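PLP-Dependent L-Arginine Hydroxylase MppP (Streptomyces wadayamensis, PDB 6C9B) oxidises L-arginine with pyridoxal 5'-phosphate as cofactor, acting as an oxidase and yielding 4-hydroxy-2-ketoarginine and 2-ketoarginine. Local coordinates at residues 81-86 / 235-240; 182-187 / 210-215. All coordinates share one frame; numbering follows the deposited sequence.

Interaction 1: 81-86 / 235-240; sequences PGRVLS and FSEDIG
At the edge of the seven-stranded sheet in the large domain of this aminotransferase fold, Arg83, just before edge strand 84-87, reaches the end of antiparallel strand 231-235 and the type I turn Ser236-Ile239 that follows it. Its guanidinium grips one atom side-on with two nitrogens: Arg83 NH2 donates to Phe235 O at 2.9 Å and Arg83 NE at 3.1 Å, both with the oxygen in the guanidinium plane. Arg83 NE sits almost straight out from the carbonyl (C=O...N 168°), Arg83 NH2 more to one side (138°). A bend at chi3 (-58°) places NE. Glu237 crosses the arginine at about a right angle and lays CG over one guanidinium face, 3.3 Å from Arg83 NH1. Glu237 OE1 pairs with Arg83 NH1 through charge alone, well out of the guanidinium plane; a water at the guanidinium edge joins the two groups by hydrogen bonds. The CE1-CZ end of the Phe235 ring meets Gly82 O, 3.5 Å from Phe235 CZ, and Leu85; the ring also touches helix 243-250. Within the turn, Ser236 OG donates to Asp238 OD1. Leu85 CG lies in plane at the Phe235 ring edge, with Leu85 CD1 3.8 Å from Phe235 CE1.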
# COMPACT_ATOMS: atom_id res chain seq x y z
N PRO B 81 -16.76 -9.70 11.31
CA PRO B 81 -16.35 -8.87 10.17
C PRO B 81 -16.11 -7.42 10.57
O PRO B 81 -16.91 -6.81 11.27
CB PRO B 81 -17.52 -9.01 9.19
CG PRO B 81 -18.10 -10.34 9.51
CD PRO B 81 -17.96 -10.50 10.99
N GLY B 82 -14.97 -6.87 10.13
CA GLY B 82 -14.61 -5.49 10.37
C GLY B 82 -13.66 -5.27 11.53
O GLY B 82 -13.13 -4.16 11.68
N ARG B 83 -13.43 -6.29 12.36
CA ARG B 83 -12.49 -6.15 13.47
C ARG B 83 -11.06 -6.37 13.04
O ARG B 83 -10.13 -5.94 13.75
CB ARG B 83 -12.86 -7.14 14.58
CG ARG B 83 -14.15 -6.75 15.37
CD ARG B 83 -13.98 -5.46 16.17
NE ARG B 83 -12.88 -5.53 17.13
CZ ARG B 83 -12.93 -6.24 18.25
NH1 ARG B 83 -14.02 -6.93 18.56
NH2 ARG B 83 -11.89 -6.27 19.05
N VAL B 84 -10.85 -7.04 11.91
CA VAL B 84 -9.52 -7.22 11.33
C VAL B 84 -9.55 -6.49 9.99
O VAL B 84 -10.25 -6.92 9.07
CB VAL B 84 -9.18 -8.70 11.11
CG1 VAL B 84 -7.80 -8.84 10.38
CG2 VAL B 84 -9.15 -9.47 12.42
N LEU B 85 -8.76 -5.42 9.86
CA LEU B 85 -8.71 -4.65 8.62
C LEU B 85 -7.52 -5.14 7.80
O LEU B 85 -6.38 -5.02 8.24
CB LEU B 85 -8.59 -3.16 8.89
CG LEU B 85 -9.67 -2.63 9.84
CD1 LEU B 85 -9.39 -1.16 10.17
CD2 LEU B 85 -11.02 -2.79 9.22
N SER B 86 -7.79 -5.66 6.59
CA SER B 86 -6.71 -6.17 5.74
C SER B 86 -6.15 -5.02 4.91
O SER B 86 -6.89 -4.36 4.18
CB SER B 86 -7.20 -7.30 4.83
OG SER B 86 -7.79 -8.37 5.57
N PHE B 235 -7.93 -4.26 16.21
CA PHE B 235 -8.07 -3.25 17.25
C PHE B 235 -9.17 -3.65 18.23
O PHE B 235 -10.13 -4.34 17.88
CB PHE B 235 -8.38 -1.88 16.63
CG PHE B 235 -9.59 -1.89 15.73
CD1 PHE B 235 -9.47 -2.23 14.38
CD2 PHE B 235 -10.85 -1.61 16.23
CE1 PHE B 235 -10.57 -2.26 13.58
CE2 PHE B 235 -11.96 -1.65 15.41
CZ PHE B 235 -11.82 -1.97 14.09
N SER B 236 -8.99 -3.22 19.47
CA SER B 236 -10.01 -3.39 20.50
C SER B 236 -11.23 -2.55 20.18
O SER B 236 -11.15 -1.53 19.49
CB SER B 236 -9.43 -3.01 21.87
OG SER B 236 -9.07 -1.64 21.96
N GLU B 237 -12.39 -3.00 20.67
CA GLU B 237 -13.63 -2.29 20.36
C GLU B 237 -13.60 -0.86 20.90
O GLU B 237 -14.18 0.04 20.30
CB GLU B 237 -14.84 -3.03 20.94
CG GLU B 237 -15.00 -4.45 20.47
CD GLU B 237 -16.41 -4.97 20.72
OE1 GLU B 237 -17.04 -5.47 19.76
OE2 GLU B 237 -16.89 -4.86 21.87
N ASP B 238 -12.92 -0.65 22.02
CA ASP B 238 -12.81 0.66 22.64
C ASP B 238 -11.54 1.41 22.23
O ASP B 238 -11.08 2.28 22.97
CB ASP B 238 -12.84 0.52 24.16
CG ASP B 238 -11.66 -0.30 24.71
OD1 ASP B 238 -10.87 -0.88 23.91
OD2 ASP B 238 -11.52 -0.36 25.95
N ILE B 239 -10.95 1.10 21.06
CA ILE B 239 -9.64 1.67 20.75
C ILE B 239 -9.68 3.20 20.83
O ILE B 239 -8.73 3.83 21.29
CB ILE B 239 -9.16 1.15 19.38
CG1 ILE B 239 -7.78 1.70 19.03
CG2 ILE B 239 -10.09 1.55 18.26
CD1 ILE B 239 -6.71 1.44 20.06
N GLY B 240 -10.79 3.81 20.39
CA GLY B 240 -10.94 5.25 20.51
C GLY B 240 -10.01 6.07 19.64
O GLY B 240 -9.71 7.22 19.97
O HOH W 1 -16.61 -7.75 17.68

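Interaction 2: 182-187 / 210-215; sequences GTVLAL and GCRWVV
An arginine side chain folds over the start of two parallel strands: Arg212 carries its guanidinium across to Val184, whose CG2 sits over the centre of one face, 3.4 Å from Arg212 CZ. The methyl reaches there because Val184 CG2 is anti to the carbonyl carbon, while CG1 is anti to the backbone N (chi1 177°). At the guanidinium edge Arg212 NH1 donates to Gly182 O at 3.1 Å, a bent bond (143° at the hydrogen), and NH2 is taken by Ile239 O. Gly182, with positive phi, is the C' residue of a Schellman motif ending helix 168-181, so Arg212 ties that helix end to the neighbouring strand 212-218. A water bridges Thr183 O and Arg212 N. From Leu185 onward the parallel ladder is well formed: Leu185 N to Arg212 O (2.9 Å, nearly straight), Val214 N to Leu185 O (3.0 Å) and Leu187 N to Val214 O (2.9 Å). CA-H...O contacts supplement them, the shortest from Trp213 CA to Leu185 O at 3.1 Å. The strands belong to a right-handed beta-alpha-beta unit. Its helix 202-209 packs on Leu185, Trp213 and Val215, helix 168-181 covers Leu185 and Cys211, and strand 152-156 pairs with the far edge of 184-188.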
# COMPACT_ATOMS: atom_id res chain seq x y z
N GLY B 182 -4.97 4.06 30.97
CA GLY B 182 -5.70 4.51 29.80
C GLY B 182 -4.87 4.63 28.54
O GLY B 182 -5.28 5.31 27.60
N THR B 183 -3.72 3.96 28.50
CA THR B 183 -2.77 4.01 27.40
C THR B 183 -3.13 2.96 26.34
O THR B 183 -3.60 1.88 26.67
CB THR B 183 -1.37 3.72 27.95
OG1 THR B 183 -1.18 4.40 29.20
CG2 THR B 183 -0.28 4.15 27.00
N VAL B 184 -2.86 3.28 25.07
CA VAL B 184 -2.98 2.30 24.00
C VAL B 184 -1.75 1.40 24.00
O VAL B 184 -0.62 1.89 23.99
CB VAL B 184 -3.12 2.98 22.62
CG1 VAL B 184 -3.18 1.94 21.53
CG2 VAL B 184 -4.37 3.86 22.55
N LEU B 185 -1.96 0.08 24.00
CA LEU B 185 -0.87 -0.87 23.78
C LEU B 185 -0.93 -1.33 22.33
O LEU B 185 -1.94 -1.90 21.91
CB LEU B 185 -0.97 -2.06 24.74
CG LEU B 185 0.13 -3.14 24.61
CD1 LEU B 185 1.49 -2.55 24.66
CD2 LEU B 185 -0.07 -4.14 25.72
N ALA B 186 0.14 -1.09 21.58
CA ALA B 186 0.21 -1.45 20.17
C ALA B 186 1.32 -2.45 19.97
O ALA B 186 2.42 -2.25 20.50
CB ALA B 186 0.48 -0.24 19.29
N LEU B 187 1.05 -3.50 19.20
CA LEU B 187 2.03 -4.54 18.95
C LEU B 187 2.21 -4.69 17.45
O LEU B 187 1.24 -4.67 16.70
CB LEU B 187 1.59 -5.90 19.51
CG LEU B 187 1.23 -5.98 20.98
CD1 LEU B 187 0.87 -7.42 21.27
CD2 LEU B 187 2.38 -5.51 21.81
N GLY B 210 -8.00 -5.87 29.34
CA GLY B 210 -8.97 -4.82 29.12
C GLY B 210 -8.40 -3.47 28.81
O GLY B 210 -9.05 -2.45 29.05
N CYS B 211 -7.17 -3.41 28.32
CA CYS B 211 -6.62 -2.16 27.82
C CYS B 211 -7.11 -1.89 26.39
O CYS B 211 -7.68 -2.75 25.72
CB CYS B 211 -5.10 -2.21 27.86
SG CYS B 211 -4.38 -3.49 26.76
N ARG B 212 -6.94 -0.64 25.98
CA ARG B 212 -7.08 -0.30 24.57
C ARG B 212 -5.88 -0.87 23.85
O ARG B 212 -4.76 -0.72 24.33
CB ARG B 212 -7.11 1.21 24.37
CG ARG B 212 -8.23 1.91 25.14
CD ARG B 212 -7.89 3.39 25.32
NE ARG B 212 -7.88 4.11 24.05
CZ ARG B 212 -7.22 5.24 23.85
NH1 ARG B 212 -6.49 5.79 24.81
NH2 ARG B 212 -7.25 5.83 22.67
N TRP B 213 -6.11 -1.53 22.71
CA TRP B 213 -5.00 -2.19 22.04
C TRP B 213 -5.18 -2.23 20.53
O TRP B 213 -6.28 -2.18 19.99
CB TRP B 213 -4.77 -3.63 22.56
CG TRP B 213 -5.96 -4.55 22.49
CD1 TRP B 213 -6.84 -4.84 23.51
CD2 TRP B 213 -6.43 -5.31 21.34
NE1 TRP B 213 -7.80 -5.71 23.08
CE2 TRP B 213 -7.59 -6.00 21.76
CE3 TRP B 213 -6.00 -5.44 20.02
CZ2 TRP B 213 -8.32 -6.84 20.90
CZ3 TRP B 213 -6.74 -6.26 19.16
CH2 TRP B 213 -7.88 -6.96 19.61
N VAL B 214 -4.04 -2.35 19.87
CA VAL B 214 -3.97 -2.55 18.42
C VAL B 214 -2.86 -3.55 18.18
O VAL B 214 -1.81 -3.46 18.81
CB VAL B 214 -3.67 -1.24 17.67
CG1 VAL B 214 -3.40 -1.52 16.18
CG2 VAL B 214 -4.80 -0.28 17.81
N VAL B 215 -3.08 -4.49 17.27
CA VAL B 215 -2.04 -5.41 16.85
C VAL B 215 -1.96 -5.34 15.34
O VAL B 215 -3.00 -5.38 14.67
CB VAL B 215 -2.30 -6.86 17.28
CG1 VAL B 215 -1.14 -7.77 16.82
CG2 VAL B 215 -2.50 -6.95 18.79
O HOH W 2 -5.97 1.22 27.98

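Both contacts belong to the same seven-stranded sheet, their centres about 11 Å apart. Interaction 2 is a buried pairing of two inner parallel strands, held mainly by backbone bonds and aliphatic side chains. Interaction 1 is partly buried, at the sheet's edge, and relies on side-chain chemistry: an arginine gripping a carbonyl, a charge pair and a bridging water. Each has an arginine guanidinium bound to main-chain oxygen with an aliphatic carbon over one face, but only that of 81-86 / 235-240 has an acidic partner across its contact. The Arg212 bond to Ile239 already joins the two contacts; Ser236 N also pairs with Trp213 O, and Ile239 packs on Val214, fixing the turn to strand 212-218.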